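Local structure of Ufm1-specific protease (Caenorhabditis elegans, 5EJJ) at residues 12-16 with 101-107; 61-65 with 321-326; 421-425 with 440-444. The protein is a thiol protease that cleaves the peptide bond at the C-terminal glycine of the ubiquitin-like modifier ufm-1, releasing it from its target proteins. One frame throughout, in Å; residues are numbered along the deposited sequence.

Contact 1: 12-16 with 101-107; sequences FQNYA and MLENRSI
A Schellman motif ends helix 99-104, and Phe12 of helix 8-19 lies against it, its ring between Leu102 at its edge and Arg105 over one face. Arg105, the C-prime residue with positive phi, puts its CA over that face of the Phe12 ring, 3.8 Å from the centroid and 18° off the normal, a CH-pi contact. At the edge of the same ring, Phe12 CD1 meets Leu102 CD1 at 3.6 Å. Leu102 CG sits over the face of the Tyr15 ring in a second CH-pi contact, and its second branch brings Leu102 CD2 to 3.6 Å from Tyr15 CD2. A chi1 of -178° swings the Tyr15 ring away from its backbone N and against Leu102. Beyond CB the Arg105 chain runs extended past Phe12 CB, and its guanidinium reaches Gln13: Arg105 NH1 donates to Gln13 OE1 at 2.9 Å, tilted 28° from the carbonyl plane, while NH2 adds a weak bond to the same oxygen. Ala16 CB packs 3.5 Å from Arg105 NH2. Around this pair of helices, Ile81 of strand 74-81 touches both Tyr15 and Leu102, Phe51 of strand 45-53 meets the Tyr15 ring edge-to-face, and Ser106 caps helix 107-113 through the N of Glu109.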
loop_
_atom_site.group_PDB
_atom_site.type_symbol
_atom_site.label_atom_id
_atom_site.label_comp_id
_atom_site.label_asym_id
_atom_site.label_seq_id
_atom_site.Cartn_x
_atom_site.Cartn_y
_atom_site.Cartn_z
ATOM N N PHE A 12 6.055 10.934 14.436
ATOM C CA PHE A 12 6.081 12.364 14.106
ATOM C C PHE A 12 5.359 12.637 12.804
ATOM O O PHE A 12 4.554 13.569 12.695
ATOM C CB PHE A 12 7.517 12.868 13.958
ATOM C CG PHE A 12 8.311 12.816 15.223
ATOM C CD1 PHE A 12 7.693 13.026 16.454
ATOM C CD2 PHE A 12 9.663 12.534 15.192
ATOM C CE1 PHE A 12 8.409 12.957 17.638
ATOM C CE2 PHE A 12 10.386 12.463 16.367
ATOM C CZ PHE A 12 9.755 12.677 17.596
ATOM N N GLN A 13 5.659 11.822 11.804
ATOM C CA GLN A 13 5.004 11.956 10.520
ATOM C C GLN A 13 3.495 11.756 10.623
ATOM O O GLN A 13 2.738 12.315 9.842
ATOM C CB GLN A 13 5.568 10.942 9.547
ATOM C CG GLN A 13 4.953 11.054 8.190
ATOM C CD GLN A 13 5.266 12.376 7.574
ATOM O OE1 GLN A 13 6.371 12.899 7.746
ATOM N NE2 GLN A 13 4.302 12.944 6.861
ATOM N N ASN A 14 3.043 10.941 11.564
ATOM C CA ASN A 14 1.612 10.752 11.688
ATOM C C ASN A 14 0.965 12.007 12.232
ATOM O O ASN A 14 -0.047 12.457 11.702
ATOM C CB ASN A 14 1.289 9.554 12.559
ATOM C CG ASN A 14 1.179 8.261 11.769
ATOM O OD1 ASN A 14 1.319 8.229 10.541
ATOM N ND2 ASN A 14 0.932 7.173 12.488
ATOM N N TYR A 15 1.564 12.576 13.279
ATOM C CA TYR A 15 1.126 13.860 13.829
ATOM C C TYR A 15 1.126 14.919 12.748
ATOM O O TYR A 15 0.211 15.744 12.655
ATOM C CB TYR A 15 2.053 14.329 14.930
ATOM C CG TYR A 15 1.604 15.625 15.564
ATOM C CD1 TYR A 15 1.997 16.846 15.042
ATOM C CD2 TYR A 15 0.798 15.623 16.705
ATOM C CE1 TYR A 15 1.594 18.039 15.620
ATOM C CE2 TYR A 15 0.387 16.808 17.299
ATOM C CZ TYR A 15 0.786 18.024 16.747
ATOM O OH TYR A 15 0.384 19.224 17.326
ATOM N N ALA A 16 2.191 14.900 11.955
ATOM C CA ALA A 16 2.296 15.757 10.800
ATOM C C ALA A 16 1.036 15.641 9.963
ATOM O O ALA A 16 0.409 16.657 9.664
ATOM C CB ALA A 16 3.537 15.401 9.980
ATOM N N MET A 101 8.297 19.069 20.619
ATOM C CA MET A 101 8.883 17.796 20.226
ATOM C C MET A 101 8.331 17.309 18.899
ATOM O O MET A 101 9.081 16.932 17.990
ATOM C CB MET A 101 8.576 16.777 21.316
ATOM C CG MET A 101 8.899 15.345 20.987
ATOM S SD MET A 101 7.877 14.275 22.012
ATOM C CE MET A 101 8.338 14.803 23.660
ATOM N N LEU A 102 7.008 17.342 18.795
ATOM C CA LEU A 102 6.312 16.865 17.614
ATOM C C LEU A 102 6.641 17.668 16.360
ATOM O O LEU A 102 6.987 17.105 15.319
ATOM C CB LEU A 102 4.801 16.871 17.863
ATOM C CG LEU A 102 4.125 15.544 18.237
ATOM C CD1 LEU A 102 5.148 14.439 18.493
ATOM C CD2 LEU A 102 3.205 15.708 19.436
ATOM N N GLU A 103 6.526 18.987 16.449
ATOM C CA GLU A 103 6.693 19.809 15.264
ATOM C C GLU A 103 8.169 19.902 14.852
ATOM O O GLU A 103 8.487 19.909 13.666
ATOM C CB GLU A 103 5.990 21.156 15.450
ATOM C CG GLU A 103 4.455 20.969 15.542
ATOM C CD GLU A 103 3.650 22.254 15.817
ATOM O OE1 GLU A 103 4.258 23.351 15.889
ATOM O OE2 GLU A 103 2.397 22.156 15.959
ATOM N N ASN A 104 9.068 19.900 15.828
ATOM C CA ASN A 104 10.507 19.866 15.545
ATOM C C ASN A 104 11.018 18.484 15.164
ATOM O O ASN A 104 12.084 18.361 14.557
ATOM C CB ASN A 104 11.305 20.359 16.758
ATOM C CG ASN A 104 11.039 21.818 17.077
ATOM O OD1 ASN A 104 10.823 22.640 16.172
ATOM N ND2 ASN A 104 11.035 22.149 18.373
ATOM N N ARG A 105 10.251 17.462 15.547
ATOM C CA ARG A 105 10.613 16.065 15.356
ATOM C C ARG A 105 11.912 15.725 16.074
ATOM O O ARG A 105 12.879 15.283 15.461
ATOM C CB ARG A 105 10.693 15.691 13.872
ATOM C CG ARG A 105 9.483 16.105 13.078
ATOM C CD ARG A 105 9.437 15.435 11.716
ATOM N NE ARG A 105 8.366 15.992 10.886
ATOM C CZ ARG A 105 7.837 15.389 9.819
ATOM N NH1 ARG A 105 8.268 14.182 9.452
ATOM N NH2 ARG A 105 6.862 15.982 9.126
ATOM N N SER A 106 11.918 15.905 17.386
ATOM C CA SER A 106 13.104 15.602 18.172
ATOM C C SER A 106 13.104 14.221 18.813
ATOM O O SER A 106 12.539 14.044 19.894
ATOM C CB SER A 106 13.272 16.640 19.273
ATOM O OG SER A 106 14.331 16.284 20.139
ATOM N N ILE A 107 13.760 13.253 18.171
ATOM C CA ILE A 107 13.977 11.944 18.798
ATOM C C ILE A 107 14.708 12.209 20.092
ATOM O O ILE A 107 14.487 11.555 21.115
ATOM C CB ILE A 107 14.847 11.027 17.925
ATOM C CG1 ILE A 107 13.990 10.372 16.838
ATOM C CG2 ILE A 107 15.559 9.970 18.785
ATOM C CD1 ILE A 107 14.803 9.571 15.824
#

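Contact 2: 61-65 with 321-326; sequences NRQFL and RLHKLF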
loop_
_atom_site.group_PDB
_atom_site.type_symbol
_atom_site.label_atom_id
_atom_site.label_comp_id
_atom_site.label_asym_id
_atom_site.label_seq_id
_atom_site.Cartn_x
_atom_site.Cartn_y
_atom_site.Cartn_z
ATOM N N ASN A 61 -14.432 4.822 18.217
ATOM C CA ASN A 61 -13.371 4.932 17.226
ATOM C C ASN A 61 -12.176 4.063 17.574
ATOM O O ASN A 61 -11.488 3.592 16.682
ATOM C CB ASN A 61 -12.962 6.392 16.967
ATOM C CG ASN A 61 -13.927 7.109 16.006
ATOM O OD1 ASN A 61 -14.620 6.460 15.215
ATOM N ND2 ASN A 61 -13.977 8.449 16.075
ATOM N N ARG A 62 -11.939 3.826 18.857
ATOM C CA ARG A 62 -10.830 2.972 19.234
ATOM C C ARG A 62 -11.082 1.602 18.644
ATOM O O ARG A 62 -10.210 1.008 18.027
ATOM C CB ARG A 62 -10.671 2.879 20.751
ATOM C CG ARG A 62 -9.327 2.319 21.190
ATOM C CD ARG A 62 -9.328 1.756 22.632
ATOM N NE ARG A 62 -10.422 0.806 22.920
ATOM C CZ ARG A 62 -10.608 -0.390 22.336
ATOM N NH1 ARG A 62 -9.791 -0.849 21.388
ATOM N NH2 ARG A 62 -11.645 -1.140 22.699
ATOM N N GLN A 63 -12.299 1.111 18.819
ATOM C CA GLN A 63 -12.681 -0.185 18.284
ATOM C C GLN A 63 -12.673 -0.206 16.766
ATOM O O GLN A 63 -12.398 -1.243 16.163
ATOM C CB GLN A 63 -14.074 -0.570 18.756
ATOM C CG GLN A 63 -14.224 -0.723 20.246
ATOM C CD GLN A 63 -15.662 -0.982 20.634
ATOM O OE1 GLN A 63 -16.526 -1.187 19.770
ATOM N NE2 GLN A 63 -15.932 -0.972 21.934
ATOM N N PHE A 64 -13.001 0.912 16.130
ATOM C CA PHE A 64 -12.897 0.924 14.676
ATOM C C PHE A 64 -11.443 0.795 14.225
ATOM O O PHE A 64 -11.141 0.041 13.303
ATOM C CB PHE A 64 -13.518 2.154 14.036
ATOM C CG PHE A 64 -13.457 2.113 12.545
ATOM C CD1 PHE A 64 -14.332 1.295 11.821
ATOM C CD2 PHE A 64 -12.490 2.840 11.856
ATOM C CE1 PHE A 64 -14.271 1.235 10.441
ATOM C CE2 PHE A 64 -12.416 2.789 10.475
ATOM C CZ PHE A 64 -13.305 1.988 9.763
ATOM N N LEU A 65 -10.552 1.527 14.881
ATOM C CA LEU A 65 -9.140 1.473 14.544
ATOM C C LEU A 65 -8.609 0.059 14.638
ATOM O O LEU A 65 -8.090 -0.462 13.657
ATOM C CB LEU A 65 -8.311 2.408 15.430
ATOM C CG LEU A 65 -8.607 3.897 15.238
ATOM C CD1 LEU A 65 -7.629 4.691 16.022
ATOM C CD2 LEU A 65 -8.561 4.297 13.793
ATOM N N ARG A 321 -12.583 10.921 5.828
ATOM C CA ARG A 321 -12.720 10.604 7.236
ATOM C C ARG A 321 -11.652 9.599 7.616
ATOM O O ARG A 321 -10.944 9.764 8.615
ATOM C CB ARG A 321 -14.109 10.038 7.498
ATOM C CG ARG A 321 -14.280 9.340 8.827
ATOM C CD ARG A 321 -14.769 10.273 9.920
ATOM N NE ARG A 321 -15.306 9.511 11.051
ATOM C CZ ARG A 321 -15.087 9.815 12.332
ATOM N NH1 ARG A 321 -14.338 10.875 12.652
ATOM N NH2 ARG A 321 -15.613 9.055 13.294
ATOM N N LEU A 322 -11.521 8.571 6.786
ATOM C CA LEU A 322 -10.551 7.523 7.032
ATOM C C LEU A 322 -9.119 8.050 7.066
ATOM O O LEU A 322 -8.347 7.627 7.919
ATOM C CB LEU A 322 -10.703 6.387 6.027
ATOM C CG LEU A 322 -11.853 5.403 6.246
ATOM C CD1 LEU A 322 -11.486 4.104 5.631
ATOM C CD2 LEU A 322 -12.141 5.182 7.698
ATOM N N HIS A 323 -8.772 8.971 6.161
ATOM C CA HIS A 323 -7.463 9.635 6.180
ATOM C C HIS A 323 -7.161 10.272 7.547
ATOM O O HIS A 323 -6.052 10.154 8.089
ATOM C CB HIS A 323 -7.372 10.703 5.091
ATOM C CG HIS A 323 -6.956 10.178 3.751
ATOM N ND1 HIS A 323 -7.725 9.298 3.019
ATOM C CD2 HIS A 323 -5.855 10.423 3.000
ATOM C CE1 HIS A 323 -7.116 9.016 1.879
ATOM N NE2 HIS A 323 -5.981 9.688 1.843
ATOM N N LYS A 324 -8.154 10.938 8.117
ATOM C CA LYS A 324 -7.975 11.551 9.428
ATOM C C LYS A 324 -7.823 10.506 10.533
ATOM O O LYS A 324 -7.057 10.696 11.484
ATOM C CB LYS A 324 -9.149 12.499 9.742
ATOM C CG LYS A 324 -9.054 13.828 9.024
ATOM C CD LYS A 324 -10.321 14.649 9.153
ATOM C CE LYS A 324 -10.458 15.613 7.963
ATOM N NZ LYS A 324 -11.754 16.353 7.972
ATOM N N LEU A 325 -8.576 9.416 10.421
ATOM C CA LEU A 325 -8.596 8.420 11.474
ATOM C C LEU A 325 -7.287 7.657 11.514
ATOM O O LEU A 325 -6.747 7.389 12.601
ATOM C CB LEU A 325 -9.755 7.463 11.281
ATOM C CG LEU A 325 -11.125 8.022 11.641
ATOM C CD1 LEU A 325 -12.196 6.993 11.293
ATOM C CD2 LEU A 325 -11.167 8.372 13.116
ATOM N N PHE A 326 -6.768 7.338 10.328
ATOM C CA PHE A 326 -5.529 6.584 10.205
ATOM C C PHE A 326 -4.296 7.450 9.957
ATOM O O PHE A 326 -3.246 6.942 9.554
ATOM C CB PHE A 326 -5.677 5.516 9.133
ATOM C CG PHE A 326 -6.641 4.457 9.515
ATOM C CD1 PHE A 326 -7.830 4.295 8.825
ATOM C CD2 PHE A 326 -6.390 3.658 10.622
ATOM C CE1 PHE A 326 -8.726 3.343 9.217
ATOM C CE2 PHE A 326 -7.278 2.706 11.012
ATOM C CZ PHE A 326 -8.443 2.546 10.322
#
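Phe64 and Leu65 of helix 59-68 face Leu322 and Leu325 at the end of helix 312-325 and Phe326 just beyond it, an apolar helix-helix contact that joins the N-terminal MPN region to the UfSP2-type region. The short segments run nearly perpendicular, at 91°, with axes 12.1 Å apart, so long side chains span the distance. Leu65 can be followed outward. From CB, its CG turns anti to the carbonyl carbon (chi1 -66°), and the touching is left to one methyl: Leu65 CD2 lies 3.5 Å from Phe326 CE2, 3.8 Å from Leu325 O and 4.2 Å from Leu325 CB. The same side chain also touches Phe36 and Phe38 of strand 33-40. Phe64 comes at Phe326 from another direction, the two side chains crossing at about a right angle, with Phe64 CE2 3.9 Å from Phe326 CE1. Phe64 CE2 also meets Leu322 CD2, at 3.7 Å. With an alanine at Phe326 the ring is gone, which is likely to leave a gap where it met Phe64 CE2 and Leu65 CD2, taking from the latter its nearest partner across the contact. Leu304 of strand 302-306 touches both Leu322 and Phe326. On the polar side of the contact, Arg321 has its salt bridge through NH1 to Asp56, and its NH2 comes near the Asn61 side chain. Between these polar groups and the phenylalanines, Leu325 CD1 stands 4.2 Å from Phe64 CD2.

Contact 3: 421-425 with 440-444; sequences HREIQ and GSRQW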
loop_
_atom_site.group_PDB
_atom_site.type_symbol
_atom_site.label_atom_id
_atom_site.label_comp_id
_atom_site.label_asym_id
_atom_site.label_seq_id
_atom_site.Cartn_x
_atom_site.Cartn_y
_atom_site.Cartn_z
ATOM N N HIS A 421 -1.867 -0.777 -27.802
ATOM C CA HIS A 421 -1.298 0.012 -28.885
ATOM C C HIS A 421 -2.421 0.593 -29.722
ATOM O O HIS A 421 -2.509 1.813 -29.866
ATOM C CB HIS A 421 -0.397 -0.826 -29.783
ATOM C CG HIS A 421 0.665 -1.578 -29.053
ATOM N ND1 HIS A 421 0.385 -2.664 -28.255
ATOM C CD2 HIS A 421 2.009 -1.421 -29.019
ATOM C CE1 HIS A 421 1.510 -3.138 -27.751
ATOM N NE2 HIS A 421 2.512 -2.403 -28.203
ATOM N N ARG A 422 -3.294 -0.277 -30.235
ATOM C CA ARG A 422 -4.340 0.149 -31.165
ATOM C C ARG A 422 -5.163 1.278 -30.578
ATOM O O ARG A 422 -5.598 2.195 -31.290
ATOM C CB ARG A 422 -5.254 -1.016 -31.560
ATOM C CG ARG A 422 -6.453 -0.605 -32.431
ATOM C CD ARG A 422 -6.902 -1.744 -33.339
ATOM N NE ARG A 422 -7.706 -1.275 -34.469
ATOM C CZ ARG A 422 -7.205 -0.756 -35.591
ATOM N NH1 ARG A 422 -5.890 -0.617 -35.742
ATOM N NH2 ARG A 422 -8.021 -0.366 -36.563
ATOM N N GLU A 423 -5.339 1.220 -29.265
ATOM C CA GLU A 423 -6.177 2.181 -28.575
ATOM C C GLU A 423 -5.463 3.515 -28.388
ATOM O O GLU A 423 -6.101 4.573 -28.332
ATOM C CB GLU A 423 -6.600 1.606 -27.231
ATOM C CG GLU A 423 -7.743 2.353 -26.595
ATOM C CD GLU A 423 -8.490 1.488 -25.622
ATOM O OE1 GLU A 423 -8.022 0.349 -25.373
ATOM O OE2 GLU A 423 -9.542 1.950 -25.128
ATOM N N ILE A 424 -4.137 3.447 -28.275
ATOM C CA ILE A 424 -3.298 4.641 -28.182
ATOM C C ILE A 424 -3.284 5.305 -29.547
ATOM O O ILE A 424 -3.562 6.505 -29.668
ATOM C CB ILE A 424 -1.833 4.307 -27.758
ATOM C CG1 ILE A 424 -1.808 3.553 -26.426
ATOM C CG2 ILE A 424 -0.993 5.574 -27.647
ATOM C CD1 ILE A 424 -0.460 2.981 -26.079
ATOM N N GLN A 425 -2.967 4.501 -30.565
ATOM C CA GLN A 425 -3.018 4.916 -31.967
ATOM C C GLN A 425 -4.276 5.729 -32.280
ATOM O O GLN A 425 -4.187 6.851 -32.790
ATOM C CB GLN A 425 -2.888 3.692 -32.876
ATOM C CG GLN A 425 -1.486 3.117 -32.833
ATOM C CD GLN A 425 -1.389 1.703 -33.352
ATOM O OE1 GLN A 425 -2.387 1.122 -33.779
ATOM N NE2 GLN A 425 -0.181 1.132 -33.314
ATOM N N GLY A 440 -1.940 5.704 -37.425
ATOM C CA GLY A 440 -1.980 4.563 -38.326
ATOM C C GLY A 440 -2.073 3.254 -37.556
ATOM O O GLY A 440 -2.794 3.172 -36.562
ATOM N N SER A 441 -1.354 2.231 -38.022
ATOM C CA SER A 441 -1.201 0.963 -37.298
ATOM C C SER A 441 0.206 0.368 -37.513
ATOM O O SER A 441 0.661 0.236 -38.645
ATOM C CB SER A 441 -2.303 -0.037 -37.700
ATOM O OG SER A 441 -3.038 -0.502 -36.572
ATOM N N ARG A 442 0.881 0.038 -36.411
ATOM C CA ARG A 442 2.296 -0.418 -36.374
ATOM C C ARG A 442 3.411 0.669 -36.508
ATOM O O ARG A 442 4.554 0.353 -36.844
ATOM C CB ARG A 442 2.545 -1.621 -37.302
ATOM C CG ARG A 442 3.689 -2.544 -36.868
ATOM C CD ARG A 442 4.008 -3.611 -37.919
ATOM N NE ARG A 442 2.855 -4.461 -38.215
ATOM C CZ ARG A 442 2.830 -5.403 -39.158
ATOM N NH1 ARG A 442 3.902 -5.621 -39.909
ATOM N NH2 ARG A 442 1.730 -6.128 -39.352
ATOM N N GLN A 443 3.080 1.929 -36.206
ATOM C CA GLN A 443 4.048 3.041 -36.208
ATOM C C GLN A 443 4.726 3.211 -34.864
ATOM O O GLN A 443 4.051 3.353 -33.848
ATOM C CB GLN A 443 3.367 4.393 -36.468
ATOM C CG GLN A 443 2.580 4.515 -37.745
ATOM C CD GLN A 443 1.308 3.695 -37.701
ATOM O OE1 GLN A 443 0.873 3.121 -38.714
ATOM N NE2 GLN A 443 0.723 3.595 -36.505
ATOM N N TRP A 444 6.054 3.265 -34.858
ATOM C CA TRP A 444 6.777 3.715 -33.675
ATOM C C TRP A 444 6.485 5.199 -33.444
ATOM O O TRP A 444 6.251 5.951 -34.395
ATOM C CB TRP A 444 8.276 3.463 -33.835
ATOM C CG TRP A 444 8.760 3.698 -35.217
ATOM C CD1 TRP A 444 8.877 2.781 -36.227
ATOM C CD2 TRP A 444 9.183 4.945 -35.753
ATOM N NE1 TRP A 444 9.357 3.390 -37.363
ATOM C CE2 TRP A 444 9.552 4.719 -37.097
ATOM C CE3 TRP A 444 9.291 6.237 -35.225
ATOM C CZ2 TRP A 444 10.019 5.738 -37.917
ATOM C CZ3 TRP A 444 9.752 7.246 -36.038
ATOM C CH2 TRP A 444 10.113 6.993 -37.372
#
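Gln425, on the short helix 421-425 of the peptidase C78 domain, meets Ser441 in the loop that leads to helix 447-457, and polar contacts dominate. Ser441 OG donates to Gln425 OE1 at 3.3 Å, approaching 35° off the carbonyl plane with a C=O...O angle of 133°. The Gln425 chain runs extended beyond CG (chi2 162°), carrying its amide out to the loop backbone. Its NE2 is hydrogen-bonded to the hydroxyl of Tyr398, which also hydrogen-bonds the carbonyl O of Gln443. Tyr398 lies on helix 396-409, two residues after Cys396, inferred to be the catalytic cysteine, whose side chain is about 11 Å from that of Gln443. A second polar approach brings Arg422 NH1 to 3.0 Å from Ser441 OG, that oxygen at the guanidinium edge and in its plane. The nonbonded approaches are few: Gln425 CB lies 3.7 Å from Gly440 O, and Gln425 CD 4.0 Å from Ser441 CA. Gln425 OE1 and Gly440 O, 3.5 Å apart, are two acceptors, and Gln425 NE2 and Arg442 N two donors, so neither pair can hydrogen-bond. A long hydrogen bond and a close arginine among largely exposed groups imply a modest hold on the loop, in which Tyr398 shares by binding both sides.

From the N terminus, helix 8-19 opens contact 1, which closes at 101-107 after strands 33-40, 45-53 and 74-81 have passed. Helix 59-68 lies inside that loop and opens contact 2, which closes only at 321-326, so the two contacts cross along the chain. Contact 1 thus ties together elements of the N-terminal region, whereas contact 2 joins that region to helix 312-325; their centres are 20 Å apart, and they do not touch. Contact 3 follows in series and closes a short loop within the peptidase domain, of which residues 428-439 are not modelled. It lies opposite contacts 1 and 2 across the chain's centre, its own centre about 46 Å from that of contact 2.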